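Local coordinates for protein mandelate racemase/muconate lactonizing enzyme/Enolase superfamily (Rhodobacter sphaeroides, PDB 2HZG) that is of unknown function but belongs to the enolase superfamily, with a TIM-barrel-like domain and a sodium ion bound by acidic side chains, at residues L126-S131 with P286-A291; A236-L241 with Q263-Y268. All blocks are in the same frame, centred on the assembly; numbering follows the deposited sequence. Where two conformers were deposited one is given.

Interaction 1 (L126-S131 with P286-A291); sequences LGYSAS and PAKRVA
Lys288 and Tyr128 carry this contact, and the lysine meets the ring with its aliphatic chain. Lys288 CE sits over one face of the phenol, 3.9 Å from the centroid of the Tyr128 ring and 28° off the normal, a CH-pi contact. The approach leans toward the hydroxyl end: Lys288 CE is 3.5 Å from Tyr128 CZ, and Lys288 CD is 3.5 Å from Tyr128 OH. The two side chains run past each other in opposite directions. Bends at chi2 (66°) and chi4 curl the lysine chain, and the ammonium stands higher over the same face. Lys288 NZ is 5.2 Å from the Tyr128 ring centroid, so any cation-pi attraction is weak. Lys288 NZ instead forms a salt bridge with Asp292, one turn further along the same helix.

With CG anti to the carbonyl carbon (chi1 -73°), the Tyr128 ring reaches in from the loop to the helix. The hydroxyl hydrogen-bonds Pro318 O, which pins the far end of the ring. Ala291 CB lies 4.0 Å from Tyr128 OH. Leu126 touches the lysine from a second direction: Leu126 CD2 is 4.2 Å from Lys288 CB, and Leu126 O is 3.7 Å from Lys288 CE. No hydrogen bond joins the two segments.

Gly127, with positive phi, closes the preceding helix in a Schellman motif, which turns the chain toward Tyr128. The loop then leads to strand 135-141, the first of the parallel barrel strands. The contact seats the loop before strand 135-141 on helix 284-297, an outer helix of the TIM barrel in the enolase superfamily.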
# COMPACT_ATOMS: atom_id res chain seq x y z
N LEU A 126 -23.02 -10.13 -9.09
CA LEU A 126 -22.77 -8.88 -8.36
C LEU A 126 -24.04 -8.13 -8.03
O LEU A 126 -24.02 -7.20 -7.21
CB LEU A 126 -21.87 -7.95 -9.16
CG LEU A 126 -20.36 -8.08 -9.09
CD1 LEU A 126 -19.78 -6.91 -9.92
CD2 LEU A 126 -19.81 -8.06 -7.64
N GLY A 127 -25.14 -8.49 -8.67
CA GLY A 127 -26.42 -7.91 -8.30
C GLY A 127 -27.00 -7.00 -9.34
O GLY A 127 -28.04 -6.39 -9.12
N TYR A 128 -26.36 -6.91 -10.51
CA TYR A 128 -26.93 -6.10 -11.57
C TYR A 128 -27.96 -6.90 -12.37
O TYR A 128 -27.83 -8.11 -12.52
CB TYR A 128 -25.84 -5.53 -12.49
CG TYR A 128 -25.02 -4.40 -11.88
CD1 TYR A 128 -25.64 -3.25 -11.35
CD2 TYR A 128 -23.62 -4.46 -11.86
CE1 TYR A 128 -24.89 -2.20 -10.81
CE2 TYR A 128 -22.86 -3.41 -11.31
CZ TYR A 128 -23.50 -2.28 -10.80
OH TYR A 128 -22.76 -1.26 -10.26
N SER A 129 -28.99 -6.22 -12.86
CA SER A 129 -30.05 -6.89 -13.62
C SER A 129 -29.76 -6.91 -15.12
O SER A 129 -30.36 -7.69 -15.87
CB SER A 129 -31.42 -6.24 -13.35
OG SER A 129 -31.53 -4.96 -13.95
N ALA A 130 -28.83 -6.05 -15.54
CA ALA A 130 -28.49 -5.91 -16.95
C ALA A 130 -27.03 -5.48 -17.10
O ALA A 130 -26.45 -4.92 -16.16
CB ALA A 130 -29.42 -4.88 -17.62
N SER A 131 -26.44 -5.77 -18.26
CA SER A 131 -25.14 -5.25 -18.66
C SER A 131 -25.32 -4.28 -19.83
O SER A 131 -25.62 -4.68 -20.97
CB SER A 131 -24.20 -6.38 -19.04
OG SER A 131 -22.97 -5.89 -19.52
N PRO A 286 -14.76 -4.92 -3.94
CA PRO A 286 -14.41 -3.53 -3.57
C PRO A 286 -14.75 -2.54 -4.68
O PRO A 286 -15.20 -1.44 -4.38
CB PRO A 286 -12.89 -3.60 -3.34
CG PRO A 286 -12.66 -5.03 -2.97
CD PRO A 286 -13.60 -5.81 -3.84
N ALA A 287 -14.56 -2.94 -5.93
CA ALA A 287 -14.88 -2.09 -7.06
C ALA A 287 -16.38 -1.75 -7.13
O ALA A 287 -16.75 -0.61 -7.33
CB ALA A 287 -14.42 -2.76 -8.35
N LYS A 288 -17.23 -2.77 -6.96
CA LYS A 288 -18.67 -2.58 -6.87
C LYS A 288 -19.04 -1.69 -5.67
O LYS A 288 -19.95 -0.85 -5.76
CB LYS A 288 -19.36 -3.95 -6.76
CG LYS A 288 -20.86 -3.93 -6.54
CD LYS A 288 -21.63 -3.35 -7.72
CE LYS A 288 -23.16 -3.63 -7.57
NZ LYS A 288 -23.67 -3.21 -6.23
N ARG A 289 -18.35 -1.89 -4.56
CA ARG A 289 -18.53 -1.04 -3.39
C ARG A 289 -18.23 0.43 -3.76
O ARG A 289 -19.00 1.32 -3.40
CB ARG A 289 -17.66 -1.53 -2.24
CG ARG A 289 -18.00 -0.91 -0.92
CD ARG A 289 -17.10 -1.44 0.16
NE ARG A 289 -17.28 -0.65 1.39
CZ ARG A 289 -16.44 -0.68 2.41
NH1 ARG A 289 -15.35 -1.45 2.36
NH2 ARG A 289 -16.69 0.07 3.48
N VAL A 290 -17.15 0.67 -4.51
CA VAL A 290 -16.86 2.04 -5.02
C VAL A 290 -17.96 2.57 -5.94
O VAL A 290 -18.41 3.72 -5.78
CB VAL A 290 -15.48 2.11 -5.76
CG1 VAL A 290 -15.22 3.55 -6.31
CG2 VAL A 290 -14.36 1.68 -4.85
N ALA A 291 -18.41 1.74 -6.88
CA ALA A 291 -19.48 2.13 -7.80
C ALA A 291 -20.77 2.57 -7.08
O ALA A 291 -21.36 3.60 -7.43
CB ALA A 291 -19.75 1.01 -8.83

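Interaction 2 (A236-L241 with Q263-Y268); sequences AAHAAL and QHLMDY
Tyr268 N donates to His264 O at 2.7 Å, closing the last turn of helix 259-268, and the carbonyl of Tyr268 reaches the neighbouring helix. There Ala239 CB lies 3.2 Å from Tyr268 O. This is a close carbon-to-oxygen approach, not a hydrogen bond, and the small methyl lets the backbones come near: Ala239 CA and Tyr268 CA are the nearest pair, 6.6 Å apart.

The second point of contact is His238 on Leu265. One methyl does the touching: Leu265 CD1 sits over the centre of the imidazole, 4.0 Å from the His238 ring centroid and 13° off the normal. It is a face-on CH-pi contact, with Leu265 CD1 3.9 Å from His238 CD2. With CG of the leucine anti to N (chi1 -171°) and chi2 at 63°, CD1 is carried across to the ring although the side chain does not start out toward the other helix. The imidazole is held from several directions. His238 ND1 is hydrogen-bonded to Ala234 O, one turn back, which fixes the ring's rotation. Phe230 meets it edge-to-face.

Tyr268 shares in the contact through its backbone, while its ring turns off from helix 235-242. That ring stacks on Tyr268 of the second subunit. His264 NE2 is hydrogen-bonded to Gly233 O of the second subunit, so this edge of the helix pair also belongs to the dimer interface. No hydrogen bond links the two segments themselves.

Helix 235-242 follows barrel strand 225-227, and helix 259-268 follows strand 249-252. The contact is thus between consecutive outer helices of a beta/alpha barrel; they meet through a leucine methyl on an imidazole face and an alanine methyl against a backbone carbonyl.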
# COMPACT_ATOMS: atom_id res chain seq x y z
N ALA A 236 -5.34 16.63 -0.88
CA ALA A 236 -5.39 18.08 -0.75
C ALA A 236 -4.86 18.77 -2.03
O ALA A 236 -5.42 19.76 -2.48
CB ALA A 236 -4.63 18.54 0.50
N ALA A 237 -3.78 18.22 -2.60
CA ALA A 237 -3.28 18.69 -3.90
C ALA A 237 -4.36 18.58 -5.00
O ALA A 237 -4.57 19.54 -5.76
CB ALA A 237 -2.02 17.94 -4.29
N HIS A 238 -5.03 17.43 -5.08
CA HIS A 238 -6.15 17.23 -6.02
C HIS A 238 -7.25 18.28 -5.84
O HIS A 238 -7.72 18.89 -6.82
CB HIS A 238 -6.76 15.84 -5.83
CG HIS A 238 -6.00 14.73 -6.49
ND1 HIS A 238 -4.88 14.16 -5.92
CD2 HIS A 238 -6.21 14.07 -7.65
CE1 HIS A 238 -4.43 13.20 -6.71
NE2 HIS A 238 -5.23 13.11 -7.76
N ALA A 239 -7.67 18.48 -4.59
CA ALA A 239 -8.69 19.46 -4.26
C ALA A 239 -8.24 20.88 -4.63
O ALA A 239 -9.02 21.64 -5.18
CB ALA A 239 -9.06 19.38 -2.74
N ALA A 240 -7.00 21.23 -4.31
CA ALA A 240 -6.46 22.55 -4.70
C ALA A 240 -6.52 22.77 -6.22
O ALA A 240 -6.97 23.81 -6.69
CB ALA A 240 -5.02 22.72 -4.18
N LEU A 241 -6.08 21.78 -6.99
CA LEU A 241 -6.12 21.86 -8.45
C LEU A 241 -7.55 22.03 -8.98
O LEU A 241 -7.80 22.87 -9.86
CB LEU A 241 -5.46 20.61 -9.08
CG LEU A 241 -5.15 20.70 -10.58
CD1 LEU A 241 -4.16 21.84 -10.88
CD2 LEU A 241 -4.60 19.37 -11.10
N GLN A 263 -12.82 6.06 -1.92
CA GLN A 263 -13.78 6.92 -1.22
C GLN A 263 -13.18 8.26 -0.80
O GLN A 263 -13.84 9.30 -0.92
CB GLN A 263 -14.39 6.24 -0.00
CG GLN A 263 -15.61 7.01 0.49
CD GLN A 263 -16.16 6.46 1.78
OE1 GLN A 263 -17.30 6.01 1.82
NE2 GLN A 263 -15.36 6.47 2.84
N HIS A 264 -11.96 8.23 -0.29
CA HIS A 264 -11.27 9.46 0.12
C HIS A 264 -10.99 10.39 -1.04
O HIS A 264 -11.14 11.61 -0.91
CB HIS A 264 -9.97 9.14 0.86
CG HIS A 264 -10.19 8.43 2.16
ND1 HIS A 264 -9.18 7.75 2.81
CD2 HIS A 264 -11.29 8.30 2.93
CE1 HIS A 264 -9.65 7.23 3.93
NE2 HIS A 264 -10.94 7.53 4.02
N LEU A 265 -10.58 9.83 -2.18
CA LEU A 265 -10.40 10.63 -3.39
C LEU A 265 -11.70 11.31 -3.79
O LEU A 265 -11.69 12.51 -4.11
CB LEU A 265 -9.84 9.79 -4.55
CG LEU A 265 -9.42 10.57 -5.80
CD1 LEU A 265 -8.27 11.55 -5.54
CD2 LEU A 265 -9.04 9.55 -6.87
N MET A 266 -12.82 10.58 -3.76
CA MET A 266 -14.12 11.22 -4.05
C MET A 266 -14.50 12.28 -3.02
O MET A 266 -14.94 13.37 -3.39
CB MET A 266 -15.25 10.21 -4.18
CG MET A 266 -15.04 9.25 -5.34
SD MET A 266 -16.44 8.13 -5.55
CE MET A 266 -16.17 6.97 -4.22
N ASP A 267 -14.31 11.97 -1.75
CA ASP A 267 -14.74 12.87 -0.68
C ASP A 267 -13.82 14.07 -0.42
O ASP A 267 -14.33 15.13 -0.09
CB ASP A 267 -15.02 12.11 0.62
CG ASP A 267 -16.29 11.29 0.52
OD1 ASP A 267 -17.14 11.58 -0.35
OD2 ASP A 267 -16.43 10.32 1.28
N TYR A 268 -12.51 13.91 -0.57
CA TYR A 268 -11.57 15.00 -0.32
C TYR A 268 -10.86 15.53 -1.58
O TYR A 268 -10.33 16.64 -1.57
CB TYR A 268 -10.55 14.55 0.73
CG TYR A 268 -11.22 14.09 2.01
CD1 TYR A 268 -11.76 15.03 2.90
CD2 TYR A 268 -11.33 12.74 2.33
CE1 TYR A 268 -12.39 14.64 4.06
CE2 TYR A 268 -11.96 12.32 3.51
CZ TYR A 268 -12.48 13.30 4.37
OH TYR A 268 -13.11 12.95 5.55

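Both contacts lie on the helical outside of the barrel, with centres 24 Å apart. Both are partly buried: one of four touching residues is buried in interaction 1 (Ala291), two of four in interaction 2 (His238 and Leu265). Interaction 1 fastens a loop leading to the first barrel strand onto helix 284-297. Interaction 2 joins two consecutive barrel helices. Val290 CG1 of 286-291 packs on Met266 CE of 263-268, at 4.1 Å, so helices 235-242, 259-268 and 284-297 form a continuous row. Each includes a CH-pi contact over a ring face, without a hydrogen bond across. In interaction 1 the carbon belongs to a charged lysine, in interaction 2 to a leucine. Only interaction 2 touches the second subunit.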